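Local coordinates for acyl-CoA dehydrogenase (Geobacillus kaustophilus, PDB 2PG0), which probably uses FAD to introduce a double bond at the alpha-beta position of acyl chains, as other acyl-CoA dehydrogenases do, at residues 15-20 against 71-76; 22-27 against 53-58. All coordinates share one frame; numbering follows the deposited sequence.

Contact 1. Residues 15-20 against 71-76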
loop_
_atom_site.group_PDB
_atom_site.type_symbol
_atom_site.label_atom_id
_atom_site.label_comp_id
_atom_site.label_asym_id
_atom_site.label_seq_id
_atom_site.Cartn_x
_atom_site.Cartn_y
_atom_site.Cartn_z
ATOM N N HIS A 15 -33.688 16.466 5.966
ATOM C CA HIS A 15 -32.783 17.560 6.297
ATOM C C HIS A 15 -33.225 18.323 7.538
ATOM O O HIS A 15 -32.390 18.650 8.379
ATOM C CB HIS A 15 -32.592 18.501 5.102
ATOM C CG HIS A 15 -31.896 17.855 3.945
ATOM N ND1 HIS A 15 -32.401 17.875 2.662
ATOM C CD2 HIS A 15 -30.747 17.142 3.884
ATOM C CE1 HIS A 15 -31.583 17.218 1.859
ATOM N NE2 HIS A 15 -30.572 16.763 2.575
ATOM N N MET A 16 -34.527 18.587 7.660
ATOM C CA MET A 16 -35.043 19.212 8.885
ATOM C C MET A 16 -34.957 18.254 10.073
ATOM O O MET A 16 -34.649 18.679 11.187
ATOM C CB MET A 16 -36.448 19.834 8.739
ATOM C CG MET A 16 -37.373 19.284 7.671
ATOM S SD MET A 16 -38.798 20.376 7.301
ATOM C CE MET A 16 -38.075 21.604 6.220
ATOM N N PHE A 17 -35.199 16.968 9.823
ATOM C CA PHE A 17 -35.038 15.944 10.858
ATOM C C PHE A 17 -33.605 15.876 11.395
ATOM O O PHE A 17 -33.408 15.780 12.610
ATOM C CB PHE A 17 -35.490 14.562 10.366
ATOM C CG PHE A 17 -35.220 13.454 11.348
ATOM C CD1 PHE A 17 -36.085 13.224 12.414
ATOM C CD2 PHE A 17 -34.084 12.651 11.219
ATOM C CE1 PHE A 17 -35.830 12.203 13.332
ATOM C CE2 PHE A 17 -33.825 11.629 12.134
ATOM C CZ PHE A 17 -34.692 11.405 13.185
ATOM N N ARG A 18 -32.621 15.903 10.491
ATOM C CA ARG A 18 -31.214 15.883 10.888
ATOM C C ARG A 18 -30.879 17.043 11.824
ATOM O O ARG A 18 -30.197 16.855 12.836
ATOM C CB ARG A 18 -30.276 15.907 9.677
ATOM C CG ARG A 18 -28.813 15.645 10.047
ATOM C CD ARG A 18 -27.868 15.912 8.886
ATOM N NE ARG A 18 -28.087 14.981 7.779
ATOM C CZ ARG A 18 -27.524 13.776 7.678
ATOM N NH1 ARG A 18 -26.701 13.331 8.625
ATOM N NH2 ARG A 18 -27.786 13.010 6.623
ATOM N N ALA A 19 -31.365 18.236 11.481
ATOM C CA ALA A 19 -31.130 19.422 12.299
ATOM C C ALA A 19 -31.778 19.278 13.679
ATOM O O ALA A 19 -31.166 19.635 14.692
ATOM C CB ALA A 19 -31.636 20.678 11.584
ATOM N N ALA A 20 -33.002 18.749 13.716
ATOM C CA ALA A 20 -33.722 18.535 14.979
ATOM C C ALA A 20 -33.009 17.499 15.857
ATOM O O ALA A 20 -32.864 17.684 17.073
ATOM C CB ALA A 20 -35.165 18.110 14.716
ATOM N N PHE A 71 -36.178 4.197 5.621
ATOM C CA PHE A 71 -34.804 3.893 6.029
ATOM C C PHE A 71 -33.870 5.112 6.051
ATOM O O PHE A 71 -32.865 5.113 6.767
ATOM C CB PHE A 71 -34.231 2.784 5.136
ATOM C CG PHE A 71 -32.867 2.311 5.549
ATOM C CD1 PHE A 71 -32.693 1.539 6.698
ATOM C CD2 PHE A 71 -31.750 2.638 4.782
ATOM C CE1 PHE A 71 -31.414 1.105 7.084
ATOM C CE2 PHE A 71 -30.474 2.204 5.160
ATOM C CZ PHE A 71 -30.308 1.442 6.313
ATOM N N ALA A 72 -34.193 6.147 5.280
ATOM C CA ALA A 72 -33.374 7.363 5.278
ATOM C C ALA A 72 -33.322 8.020 6.662
ATOM O O ALA A 72 -32.292 8.593 7.037
ATOM C CB ALA A 72 -33.850 8.347 4.223
ATOM N N TYR A 73 -34.421 7.923 7.419
ATOM C CA TYR A 73 -34.423 8.394 8.809
ATOM C C TYR A 73 -33.405 7.635 9.651
ATOM O O TYR A 73 -32.722 8.237 10.476
ATOM C CB TYR A 73 -35.814 8.308 9.437
ATOM C CG TYR A 73 -36.725 9.406 8.970
ATOM C CD1 TYR A 73 -36.759 10.636 9.633
ATOM C CD2 TYR A 73 -37.546 9.227 7.855
ATOM C CE1 TYR A 73 -37.602 11.664 9.200
ATOM C CE2 TYR A 73 -38.391 10.250 7.410
ATOM C CZ TYR A 73 -38.411 11.462 8.092
ATOM O OH TYR A 73 -39.237 12.479 7.662
ATOM N N SER A 74 -33.293 6.325 9.431
ATOM C CA SER A 74 -32.297 5.526 10.161
ATOM C C SER A 74 -30.869 5.898 9.779
ATOM O O SER A 74 -29.985 5.926 10.638
ATOM C CB SER A 74 -32.531 4.030 9.953
ATOM O OG SER A 74 -33.585 3.574 10.786
ATOM N N VAL A 75 -30.646 6.178 8.495
ATOM C CA VAL A 75 -29.340 6.649 8.027
ATOM C C VAL A 75 -28.951 7.928 8.773
ATOM O O VAL A 75 -27.847 8.035 9.307
ATOM C CB VAL A 75 -29.322 6.886 6.500
ATOM C CG1 VAL A 75 -27.974 7.488 6.059
ATOM C CG2 VAL A 75 -29.595 5.575 5.760
ATOM N N VAL A 76 -29.880 8.883 8.831
ATOM C CA VAL A 76 -29.636 10.140 9.537
ATOM C C VAL A 76 -29.298 9.902 11.014
ATOM O O VAL A 76 -28.318 10.445 11.525
ATOM C CB VAL A 76 -30.832 11.115 9.406
ATOM C CG1 VAL A 76 -30.659 12.301 10.360
ATOM C CG2 VAL A 76 -30.953 11.597 7.955
#
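Phe17 and Arg18 of the first helix of the N-terminal helical domain pack against Tyr73 and Val76 of helix 71-84, and the contact is carried by an edge-to-face aromatic pair flanked by a valine. Tyr73 turns its ring edge to the face of Phe17, with planes at 75° and centroids 5.0 Å apart; its CD1 stands over the middle of that face, 3.6 Å from Phe17 CG. The Phe17 ring gets there because CG lies anti to the backbone N (chi1 174°), which directs the ring at helix 71-84. Val76 comes in at the rim of the same ring, near its plane, with CG1 3.5 Å from Phe17 CD2. The two short helix segments run in roughly the same direction, 34° apart with axes 10.1 Å from each other, in the all-helical N-terminal domain of the acyl-CoA dehydrogenase fold. Val76 serves both neighbours on helix 12-28: CG1 also rests on the start of the Arg18 side chain, 3.7 Å from Arg18 CB, while CG2 lies over one face of the guanidinium, 3.7 Å from Arg18 NH2. The charged end of Arg18 is held by salt bridges from NH1 to Glu79 and Glu80, further along helix 71-84. The Tyr73 hydroxyl reaches back to the carboxylate of Glu13, a hydrogen bond that gives the ring a second tie to the first helix. With a serine in place of Phe17, the Tyr73 edge would probably lose the face it packs on, and Val76 CG1 the ring edge it touches.

Contact 2. Residues 22-27 against 53-58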
loop_
_atom_site.group_PDB
_atom_site.type_symbol
_atom_site.label_atom_id
_atom_site.label_comp_id
_atom_site.label_asym_id
_atom_site.label_seq_id
_atom_site.Cartn_x
_atom_site.Cartn_y
_atom_site.Cartn_z
ATOM N N ARG A 22 -29.790 16.599 15.623
ATOM C CA ARG A 22 -28.517 17.183 16.059
ATOM C C ARG A 22 -28.709 18.118 17.263
ATOM O O ARG A 22 -27.874 18.152 18.173
ATOM C CB ARG A 22 -27.831 17.937 14.924
ATOM C CG ARG A 22 -26.393 18.352 15.253
ATOM C CD ARG A 22 -25.836 19.282 14.190
ATOM N NE ARG A 22 -25.913 18.708 12.844
ATOM C CZ ARG A 22 -25.006 17.890 12.316
ATOM N NH1 ARG A 22 -23.940 17.519 13.019
ATOM N NH2 ARG A 22 -25.172 17.433 11.085
ATOM N N LYS A 23 -29.815 18.864 17.266
ATOM C CA LYS A 23 -30.120 19.755 18.391
ATOM C C LYS A 23 -30.307 18.965 19.688
ATOM O O LYS A 23 -29.810 19.364 20.743
ATOM C CB LYS A 23 -31.353 20.607 18.100
ATOM C CG LYS A 23 -31.573 21.715 19.125
ATOM C CD LYS A 23 -32.664 22.679 18.683
ATOM C CE LYS A 23 -32.724 23.876 19.626
ATOM N NZ LYS A 23 -33.363 25.057 18.965
ATOM N N PHE A 24 -31.015 17.843 19.596
ATOM C CA PHE A 24 -31.177 16.925 20.719
ATOM C C PHE A 24 -29.811 16.440 21.234
ATOM O O PHE A 24 -29.530 16.495 22.438
ATOM C CB PHE A 24 -32.066 15.748 20.305
ATOM C CG PHE A 24 -32.190 14.672 21.342
ATOM C CD1 PHE A 24 -33.115 14.786 22.382
ATOM C CD2 PHE A 24 -31.394 13.529 21.275
ATOM C CE1 PHE A 24 -33.235 13.783 23.343
ATOM C CE2 PHE A 24 -31.508 12.521 22.233
ATOM C CZ PHE A 24 -32.433 12.646 23.273
ATOM N N LEU A 25 -28.963 15.985 20.316
ATOM C CA LEU A 25 -27.649 15.443 20.680
ATOM C C LEU A 25 -26.694 16.488 21.241
ATOM O O LEU A 25 -25.870 16.185 22.107
ATOM C CB LEU A 25 -27.001 14.744 19.474
ATOM C CG LEU A 25 -27.729 13.512 18.927
ATOM C CD1 LEU A 25 -26.985 12.988 17.696
ATOM C CD2 LEU A 25 -27.870 12.425 19.995
ATOM N N GLU A 26 -26.792 17.718 20.741
ATOM C CA GLU A 26 -25.948 18.802 21.235
ATOM C C GLU A 26 -26.151 19.048 22.731
ATOM O O GLU A 26 -25.220 19.456 23.425
ATOM C CB GLU A 26 -26.149 20.084 20.420
ATOM C CG GLU A 26 -25.278 20.115 19.152
ATOM C CD GLU A 26 -25.691 21.191 18.147
ATOM O OE1 GLU A 26 -26.707 21.886 18.380
ATOM O OE2 GLU A 26 -24.993 21.337 17.109
ATOM N N LYS A 27 -27.366 18.786 23.216
ATOM C CA LYS A 27 -27.668 18.890 24.643
ATOM C C LYS A 27 -27.422 17.580 25.407
ATOM O O LYS A 27 -26.820 17.592 26.483
ATOM C CB LYS A 27 -29.113 19.341 24.849
ATOM C CG LYS A 27 -29.522 19.437 26.321
ATOM C CD LYS A 27 -30.914 20.016 26.505
ATOM C CE LYS A 27 -32.006 19.065 26.029
ATOM N NZ LYS A 27 -33.357 19.697 26.160
ATOM N N ASN A 53 -38.736 11.026 22.328
ATOM C CA ASN A 53 -38.573 11.993 21.255
ATOM C C ASN A 53 -38.759 11.379 19.858
ATOM O O ASN A 53 -38.667 12.080 18.848
ATOM C CB ASN A 53 -37.219 12.700 21.388
ATOM C CG ASN A 53 -37.225 13.784 22.460
ATOM O OD1 ASN A 53 -37.632 14.919 22.206
ATOM N ND2 ASN A 53 -36.773 13.440 23.659
ATOM N N GLY A 54 -39.034 10.073 19.816
ATOM C CA GLY A 54 -39.333 9.359 18.565
ATOM C C GLY A 54 -38.113 8.889 17.781
ATOM O O GLY A 54 -38.218 8.569 16.593
ATOM N N PHE A 55 -36.959 8.825 18.441
ATOM C CA PHE A 55 -35.712 8.465 17.754
ATOM C C PHE A 55 -35.353 6.980 17.865
ATOM O O PHE A 55 -34.279 6.565 17.410
ATOM C CB PHE A 55 -34.545 9.329 18.242
ATOM C CG PHE A 55 -34.789 10.813 18.134
ATOM C CD1 PHE A 55 -35.331 11.371 16.975
ATOM C CD2 PHE A 55 -34.455 11.652 19.192
ATOM C CE1 PHE A 55 -35.550 12.745 16.876
ATOM C CE2 PHE A 55 -34.664 13.027 19.107
ATOM C CZ PHE A 55 -35.220 13.576 17.950
ATOM N N LEU A 56 -36.240 6.186 18.470
ATOM C CA LEU A 56 -36.066 4.729 18.507
ATOM C C LEU A 56 -37.083 4.039 17.618
ATOM O O LEU A 56 -38.269 4.375 17.643
ATOM C CB LEU A 56 -36.163 4.175 19.935
ATOM C CG LEU A 56 -35.183 4.667 20.998
ATOM C CD1 LEU A 56 -35.387 3.881 22.274
ATOM C CD2 LEU A 56 -33.728 4.572 20.524
ATOM N N CYS A 57 -36.605 3.077 16.828
ATOM C CA CYS A 57 -37.446 2.296 15.914
ATOM C C CYS A 57 -38.491 3.131 15.158
ATOM O O CYS A 57 -39.668 2.769 15.140
ATOM C CB CYS A 57 -38.136 1.163 16.679
ATOM S SG CYS A 57 -37.008 0.085 17.558
ATOM N N PRO A 58 -38.066 4.230 14.508
ATOM C CA PRO A 58 -39.062 5.133 13.911
ATOM C C PRO A 58 -39.813 4.508 12.726
ATOM O O PRO A 58 -40.892 4.980 12.351
ATOM C CB PRO A 58 -38.219 6.331 13.466
ATOM C CG PRO A 58 -36.872 5.767 13.218
ATOM C CD PRO A 58 -36.687 4.695 14.256
#
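A first torsion of 174° sets the Phe24 ring trans to its own backbone nitrogen, where Phe55 meets it with CG beside its own N (chi1 -55°). The result is an edge-to-face pair in which Phe55 presents its edge: centroids are 5.2 Å apart and the planes make 62°. One atom, Phe55 CE2, does most of the touching, sitting above the Phe24 face but displaced toward the rim, 3.7 Å from Phe24 CG. Asn53 approaches the other end of the ring, its amide crossing at a slant, with ND2 3.6 Å from Phe24 CE1. That nitrogen is hydrogen-bonded to the carbonyl O of Lys49, which ties the amide back to the helix it follows. The chain turns here through a Schellman motif closing helix 44-52: Gly54 takes a positive phi, which favours glycine, and the turn leads directly into Phe55. Beyond this pair, Phe55 also meets Phe21 edge-to-face, and both Phe24 and Phe55 touch Met50. The backbone O of Phe55 accepts a hydrogen bond from Asn95, so the loop leaving helix 44-52 lies between helix 12-28 and helix 89-105.

In the fold
From the N terminus, helix 12-28 supplies the first partner of both contacts, in order: 15-20 for contact 1, then 22-27 for contact 2. The chain passes through helices 33-39 and 44-52, and contact 2 closes the shorter loop when residues 53-58 return to helix 12-28. It then runs on to helix 71-84, where contact 1 closes the longer loop, with contact 2 nested inside it. Their centres are about 10 Å apart, and they meet directly where Phe17 CE1 lies 3.6 Å from Phe55 CE1. Together they join helix 12-28 to helix 71-84 and to the end of helix 44-52, within the N-terminal domain and away from the FAD-binding residues.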